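Local coordinates for SusD homolog (Bacteroides thetaiotaomicron VPI-5482, PDB 3FDH), which probably binds glycans at the outer membrane of Bacteroides thetaiotaomicron as a lipoprotein of the SusD/RagB family, at residues Ala124-Asp129 with Leu462-Gly467; Glu68-Ser73 with Tyr486-Pro491. All blocks are in the same frame, centred on the assembly; numbering follows the deposited sequence.

Contact 1: Ala124-Asp129 with Leu462-Gly467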
loop_
_atom_site.group_PDB
_atom_site.type_symbol
_atom_site.label_atom_id
_atom_site.label_comp_id
_atom_site.label_asym_id
_atom_site.label_seq_id
_atom_site.Cartn_x
_atom_site.Cartn_y
_atom_site.Cartn_z
ATOM N N ALA A 124 -12.781 3.809 1.892
ATOM C CA ALA A 124 -13.663 2.866 1.216
ATOM C C ALA A 124 -13.058 1.485 1.192
ATOM O O ALA A 124 -13.720 0.508 1.441
ATOM C CB ALA A 124 -14.026 3.356 -0.213
ATOM N N ASP A 125 -11.778 1.405 0.902
ATOM C CA ASP A 125 -11.112 0.087 0.762
ATOM C C ASP A 125 -11.010 -0.693 2.061
ATOM O O ASP A 125 -11.210 -1.942 2.110
ATOM C CB ASP A 125 -9.737 0.242 0.151
ATOM C CG ASP A 125 -9.816 0.614 -1.274
ATOM O OD1 ASP A 125 -10.892 0.433 -1.900
ATOM O OD2 ASP A 125 -8.795 1.132 -1.762
ATOM N N PHE A 126 -10.760 0.052 3.134
ATOM C CA PHE A 126 -10.487 -0.594 4.413
ATOM C C PHE A 126 -11.687 -0.763 5.271
ATOM O O PHE A 126 -11.801 -1.768 5.947
ATOM C CB PHE A 126 -9.292 0.061 5.129
ATOM C CG PHE A 126 -8.042 -0.315 4.492
ATOM C CD1 PHE A 126 -7.612 0.336 3.339
ATOM C CD2 PHE A 126 -7.362 -1.425 4.924
ATOM C CE1 PHE A 126 -6.532 -0.108 2.685
ATOM C CE2 PHE A 126 -6.261 -1.843 4.299
ATOM C CZ PHE A 126 -5.848 -1.210 3.166
ATOM N N PHE A 127 -12.600 0.189 5.209
ATOM C CA PHE A 127 -13.734 0.144 6.101
ATOM C C PHE A 127 -15.067 -0.179 5.465
ATOM O O PHE A 127 -16.005 -0.556 6.153
ATOM C CB PHE A 127 -13.801 1.452 6.910
ATOM C CG PHE A 127 -12.569 1.685 7.700
ATOM C CD1 PHE A 127 -12.419 1.106 8.926
ATOM C CD2 PHE A 127 -11.552 2.479 7.204
ATOM C CE1 PHE A 127 -11.277 1.302 9.655
ATOM C CE2 PHE A 127 -10.403 2.670 7.914
ATOM C CZ PHE A 127 -10.251 2.079 9.136
ATOM N N GLY A 128 -15.116 -0.084 4.149
ATOM C CA GLY A 128 -16.336 -0.363 3.389
ATOM C C GLY A 128 -17.205 0.856 3.352
ATOM O O GLY A 128 -16.732 1.973 3.129
ATOM N N ASP A 129 -18.489 0.610 3.589
ATOM C CA ASP A 129 -19.480 1.674 3.696
ATOM C C ASP A 129 -19.069 2.517 4.889
ATOM O O ASP A 129 -18.706 1.979 5.953
ATOM C CB ASP A 129 -20.866 1.140 3.944
ATOM C CG ASP A 129 -21.464 0.449 2.725
ATOM O OD1 ASP A 129 -20.752 0.115 1.753
ATOM O OD2 ASP A 129 -22.672 0.238 2.776
ATOM N N LEU A 462 -11.588 -9.482 6.410
ATOM C CA LEU A 462 -12.036 -9.038 5.073
ATOM C C LEU A 462 -12.039 -7.531 4.972
ATOM O O LEU A 462 -12.242 -6.956 3.900
ATOM C CB LEU A 462 -13.450 -9.534 4.806
ATOM C CG LEU A 462 -13.633 -11.039 4.889
ATOM C CD1 LEU A 462 -15.087 -11.425 4.697
ATOM C CD2 LEU A 462 -12.870 -11.681 3.837
ATOM N N ARG A 463 -11.818 -6.920 6.125
ATOM C CA ARG A 463 -11.837 -5.458 6.265
ATOM C C ARG A 463 -11.306 -5.070 7.622
ATOM O O ARG A 463 -11.065 -5.951 8.455
ATOM C CB ARG A 463 -13.290 -4.956 6.155
ATOM C CG ARG A 463 -14.224 -5.461 7.226
ATOM C CD ARG A 463 -15.655 -5.538 6.690
ATOM N NE ARG A 463 -16.251 -4.230 6.433
ATOM C CZ ARG A 463 -17.306 -4.006 5.665
ATOM N NH1 ARG A 463 -17.891 -4.996 5.001
ATOM N NH2 ARG A 463 -17.755 -2.764 5.546
ATOM N N TYR A 464 -11.187 -3.754 7.842
ATOM C CA TYR A 464 -10.751 -3.192 9.136
ATOM C C TYR A 464 -11.990 -2.725 9.894
ATOM O O TYR A 464 -12.919 -2.179 9.279
ATOM C CB TYR A 464 -9.834 -2.002 8.989
ATOM C CG TYR A 464 -8.442 -2.412 8.508
ATOM C CD1 TYR A 464 -8.264 -3.641 7.937
ATOM C CD2 TYR A 464 -7.371 -1.556 8.622
ATOM C CE1 TYR A 464 -6.997 -4.013 7.467
ATOM C CE2 TYR A 464 -6.157 -1.917 8.178
ATOM C CZ TYR A 464 -5.967 -3.121 7.615
ATOM O OH TYR A 464 -4.668 -3.390 7.176
ATOM N N PRO A 465 -11.981 -2.865 11.234
ATOM C CA PRO A 465 -13.126 -2.372 11.972
ATOM C C PRO A 465 -13.188 -0.840 12.077
ATOM O O PRO A 465 -12.163 -0.142 12.123
ATOM C CB PRO A 465 -12.916 -2.977 13.376
ATOM C CG PRO A 465 -11.431 -3.169 13.483
ATOM C CD PRO A 465 -11.037 -3.598 12.111
ATOM N N TYR A 466 -14.405 -0.337 12.109
ATOM C CA TYR A 466 -14.642 1.109 12.263
ATOM C C TYR A 466 -14.034 1.630 13.567
ATOM O O TYR A 466 -13.991 0.933 14.606
ATOM C CB TYR A 466 -16.137 1.450 12.255
ATOM C CG TYR A 466 -16.891 1.064 10.984
ATOM C CD1 TYR A 466 -16.678 1.743 9.793
ATOM C CD2 TYR A 466 -17.813 0.020 10.988
ATOM C CE1 TYR A 466 -17.356 1.377 8.612
ATOM C CE2 TYR A 466 -18.512 -0.340 9.819
ATOM C CZ TYR A 466 -18.292 0.353 8.649
ATOM O OH TYR A 466 -18.966 -0.011 7.511
ATOM N N GLY A 467 -13.619 2.889 13.514
ATOM C CA GLY A 467 -12.990 3.550 14.655
ATOM C C GLY A 467 -13.979 3.797 15.742
ATOM O O GLY A 467 -15.114 4.180 15.492
HETATM O O HOH W 1 -15.385 -1.985 8.360
#

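Contact 2: Glu68-Ser73 with Tyr486-Pro491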
loop_
_atom_site.group_PDB
_atom_site.type_symbol
_atom_site.label_atom_id
_atom_site.label_comp_id
_atom_site.label_asym_id
_atom_site.label_seq_id
_atom_site.Cartn_x
_atom_site.Cartn_y
_atom_site.Cartn_z
ATOM N N GLU A 68 -7.734 -8.434 18.448
ATOM C CA GLU A 68 -7.127 -7.274 17.806
ATOM C C GLU A 68 -7.689 -6.910 16.414
ATOM O O GLU A 68 -7.934 -5.744 16.121
ATOM C CB GLU A 68 -5.603 -7.459 17.710
ATOM C CG GLU A 68 -4.798 -6.248 17.246
ATOM C CD GLU A 68 -4.701 -5.147 18.269
ATOM O OE1 GLU A 68 -5.103 -5.338 19.432
ATOM O OE2 GLU A 68 -4.166 -4.066 17.909
ATOM N N PRO A 69 -7.895 -7.906 15.552
ATOM C CA PRO A 69 -8.346 -7.519 14.218
ATOM C C PRO A 69 -9.753 -7.027 14.087
ATOM O O PRO A 69 -10.090 -6.446 13.055
ATOM C CB PRO A 69 -8.164 -8.798 13.377
ATOM C CG PRO A 69 -7.304 -9.727 14.228
ATOM C CD PRO A 69 -7.497 -9.315 15.638
ATOM N N SER A 70 -10.549 -7.207 15.137
ATOM C CA SER A 70 -11.982 -6.877 15.092
ATOM C C SER A 70 -12.417 -5.810 16.092
ATOM O O SER A 70 -13.625 -5.486 16.234
ATOM C CB SER A 70 -12.823 -8.148 15.303
ATOM O OG SER A 70 -12.663 -8.685 16.610
ATOM N N SER A 71 -11.445 -5.308 16.833
ATOM C CA SER A 71 -11.701 -4.240 17.831
ATOM C C SER A 71 -11.730 -2.862 17.198
ATOM O O SER A 71 -10.814 -2.494 16.482
ATOM C CB SER A 71 -10.645 -4.243 18.961
ATOM O OG SER A 71 -10.813 -3.090 19.769
ATOM N N SER A 72 -12.760 -2.100 17.530
ATOM C CA SER A 72 -12.921 -0.715 17.042
ATOM C C SER A 72 -11.733 0.177 17.500
ATOM O O SER A 72 -11.434 1.212 16.906
ATOM C CB SER A 72 -14.281 -0.143 17.467
ATOM O OG SER A 72 -14.460 -0.221 18.863
ATOM N N SER A 73 -10.994 -0.259 18.511
ATOM C CA SER A 73 -9.855 0.561 18.968
ATOM C C SER A 73 -8.669 0.487 18.086
ATOM O O SER A 73 -7.864 1.406 18.012
ATOM C CB SER A 73 -9.311 0.066 20.298
ATOM O OG SER A 73 -10.291 0.162 21.262
ATOM N N TYR A 486 -18.162 -9.000 12.262
ATOM C CA TYR A 486 -18.489 -8.783 10.823
ATOM C C TYR A 486 -17.227 -8.612 9.967
ATOM O O TYR A 486 -17.209 -8.863 8.764
ATOM C CB TYR A 486 -19.459 -7.580 10.655
ATOM C CG TYR A 486 -18.716 -6.265 10.727
ATOM C CD1 TYR A 486 -18.224 -5.765 11.936
ATOM C CD2 TYR A 486 -18.438 -5.555 9.560
ATOM C CE1 TYR A 486 -17.485 -4.567 11.974
ATOM C CE2 TYR A 486 -17.738 -4.355 9.601
ATOM C CZ TYR A 486 -17.247 -3.870 10.793
ATOM O OH TYR A 486 -16.508 -2.693 10.783
ATOM N N VAL A 487 -16.122 -8.262 10.611
ATOM C CA VAL A 487 -14.891 -8.016 9.854
ATOM C C VAL A 487 -14.438 -9.327 9.206
ATOM O O VAL A 487 -13.707 -9.335 8.224
ATOM C CB VAL A 487 -13.744 -7.386 10.714
ATOM C CG1 VAL A 487 -14.229 -6.079 11.428
ATOM C CG2 VAL A 487 -13.210 -8.362 11.688
ATOM N N TYR A 488 -14.932 -10.430 9.730
ATOM C CA TYR A 488 -14.522 -11.727 9.223
ATOM C C TYR A 488 -15.545 -12.370 8.311
ATOM O O TYR A 488 -15.237 -13.374 7.668
ATOM C CB TYR A 488 -14.255 -12.703 10.370
ATOM C CG TYR A 488 -13.154 -12.303 11.331
ATOM C CD1 TYR A 488 -11.869 -12.180 10.895
ATOM C CD2 TYR A 488 -13.413 -12.085 12.673
ATOM C CE1 TYR A 488 -10.830 -11.833 11.782
ATOM C CE2 TYR A 488 -12.404 -11.745 13.561
ATOM C CZ TYR A 488 -11.110 -11.615 13.104
ATOM O OH TYR A 488 -10.087 -11.301 13.986
ATOM N N SER A 489 -16.765 -11.841 8.305
ATOM C CA SER A 489 -17.844 -12.421 7.506
ATOM C C SER A 489 -18.440 -11.523 6.405
ATOM O O SER A 489 -19.072 -12.005 5.502
ATOM C CB SER A 489 -18.994 -12.808 8.426
ATOM O OG SER A 489 -19.458 -11.664 9.097
ATOM N N GLU A 490 -18.202 -10.223 6.467
ATOM C CA GLU A 490 -18.832 -9.304 5.531
ATOM C C GLU A 490 -17.823 -8.676 4.608
ATOM O O GLU A 490 -17.171 -7.721 4.977
ATOM C CB GLU A 490 -19.544 -8.194 6.297
ATOM C CG GLU A 490 -20.786 -8.680 7.093
ATOM C CD GLU A 490 -21.913 -9.110 6.207
ATOM O OE1 GLU A 490 -21.856 -8.859 4.992
ATOM O OE2 GLU A 490 -22.902 -9.696 6.724
ATOM N N PRO A 491 -17.701 -9.200 3.387
ATOM C CA PRO A 491 -16.714 -8.591 2.477
ATOM C C PRO A 491 -17.123 -7.159 2.130
ATOM O O PRO A 491 -18.272 -6.796 2.251
ATOM C CB PRO A 491 -16.831 -9.429 1.205
ATOM C CG PRO A 491 -17.552 -10.637 1.562
ATOM C CD PRO A 491 -18.360 -10.370 2.791
HETATM O O HOH W 2 -10.801 -10.720 16.497
#

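Contact 1: Ala124-Asp129 with Leu462-Gly467
Phe126 and Phe127, in the last turn of helix 106-127 in this SusD-family, largely helical fold, meet the extended loop 462-467, which takes up the carbonyls that the helix leaves open at its C-terminal end. Phe126 O accepts from Tyr464 N in a nearly straight bond of 2.8 Å (171° at the hydrogen). Phe127 O is gripped twice: Arg463 NH2 donates to it over 2.9 Å, coming from above the carbonyl plane, and a water donates to it over 2.7 Å. That water gives its other hydrogen to Tyr464 O and accepts from Arg463 NE, so one molecule ties three polar groups together. Arg463 is further held by Glu490 O at NH1 and by a salt bridge from NH2 to the C-terminal carboxylate of Arg499. Gly128 leaves the helix with positive phi, its CA in contact with Arg463 NH2. The Phe126 ring turns its edge to the face of Tyr464, CD2 sitting 3.4 Å above the centre of that ring, planes at 67°, while the Tyr464 hydroxyl bonds to Ile41 O. Phe127, its CG anti to the carbonyl carbon (chi1 -59°), brings the edge of its ring to the loop, CE1 3.0 Å from Pro465 O.

Contact 2: Glu68-Ser73 with Tyr486-Pro491
Pro69 and Ser70 face Val487 and Tyr488 where two irregular loops meet, a loop-to-loop packing in the SusD-like fold that sets the link between helices 57-63 and 76-95 against the C-terminal segment following helix 475-481. The Tyr488 side chain crosses that of Pro69 at a slant, hydroxyl foremost: OH lies 3.2 Å from Pro69 CG and equally near CB, with CD a little farther off. Behind the hydroxyl, CZ is 4.1 Å from Pro69 CB, so the proline ring packs on the phenol end of the tyrosine. Ser70 CB meets the same ring at CE2, at a slant to its plane.

The preceding residue of the same loop backs this arrangement. Val487 lays CG2 over the centre of the Tyr488 ring, 3.8 Å above its plane, and the same methyl reaches Ser70 CB at 3.6 Å and Pro69 O at 3.9 Å. CG2 stands between the backbone N and the carbonyl carbon of Val487, while CG1 (chi1 -54°) is beside the N and lies over one face of the Tyr486 ring, offset toward its rim. The two methyls of Val487 are thus divided between the tyrosines on either side of it in sequence.

Polar groups are joined indirectly. Ser70 OG bonds to Asn67 O and also accepts from a water, while Ser70 O takes the hydroxyl of Tyr481 as its partner. Each loop is also held internally, the first by an ST turn at Ser71, the second by Tyr486 O, which accepts from two backbone N-H groups. The water on Ser70 OG bridges the two loops: it sits in the plane of the Tyr488 ring, at its edge, and is hydrogen-bonded to Tyr488 OH at 2.7 Å.

Overall arrangement
Contact 2 closes a long loop of chain within which contact 1 is nested, and their centres lie about 8 Å apart. Segments 462-467 and 486-491 lie side by side, the first against the end of helix 106-127, the second against loop 68-73. They are joined where Leu462 N is 2.8 Å from Val487 O, a probable hydrogen bond. Tyr466 packs against both parts of contact 2, with CD2 3.0 Å from Tyr486 OH and its carbonyl O near Ser72 CB. Contact 1 is the more buried; contact 2 lies farther out, its centre about 20 Å from the chain's centre.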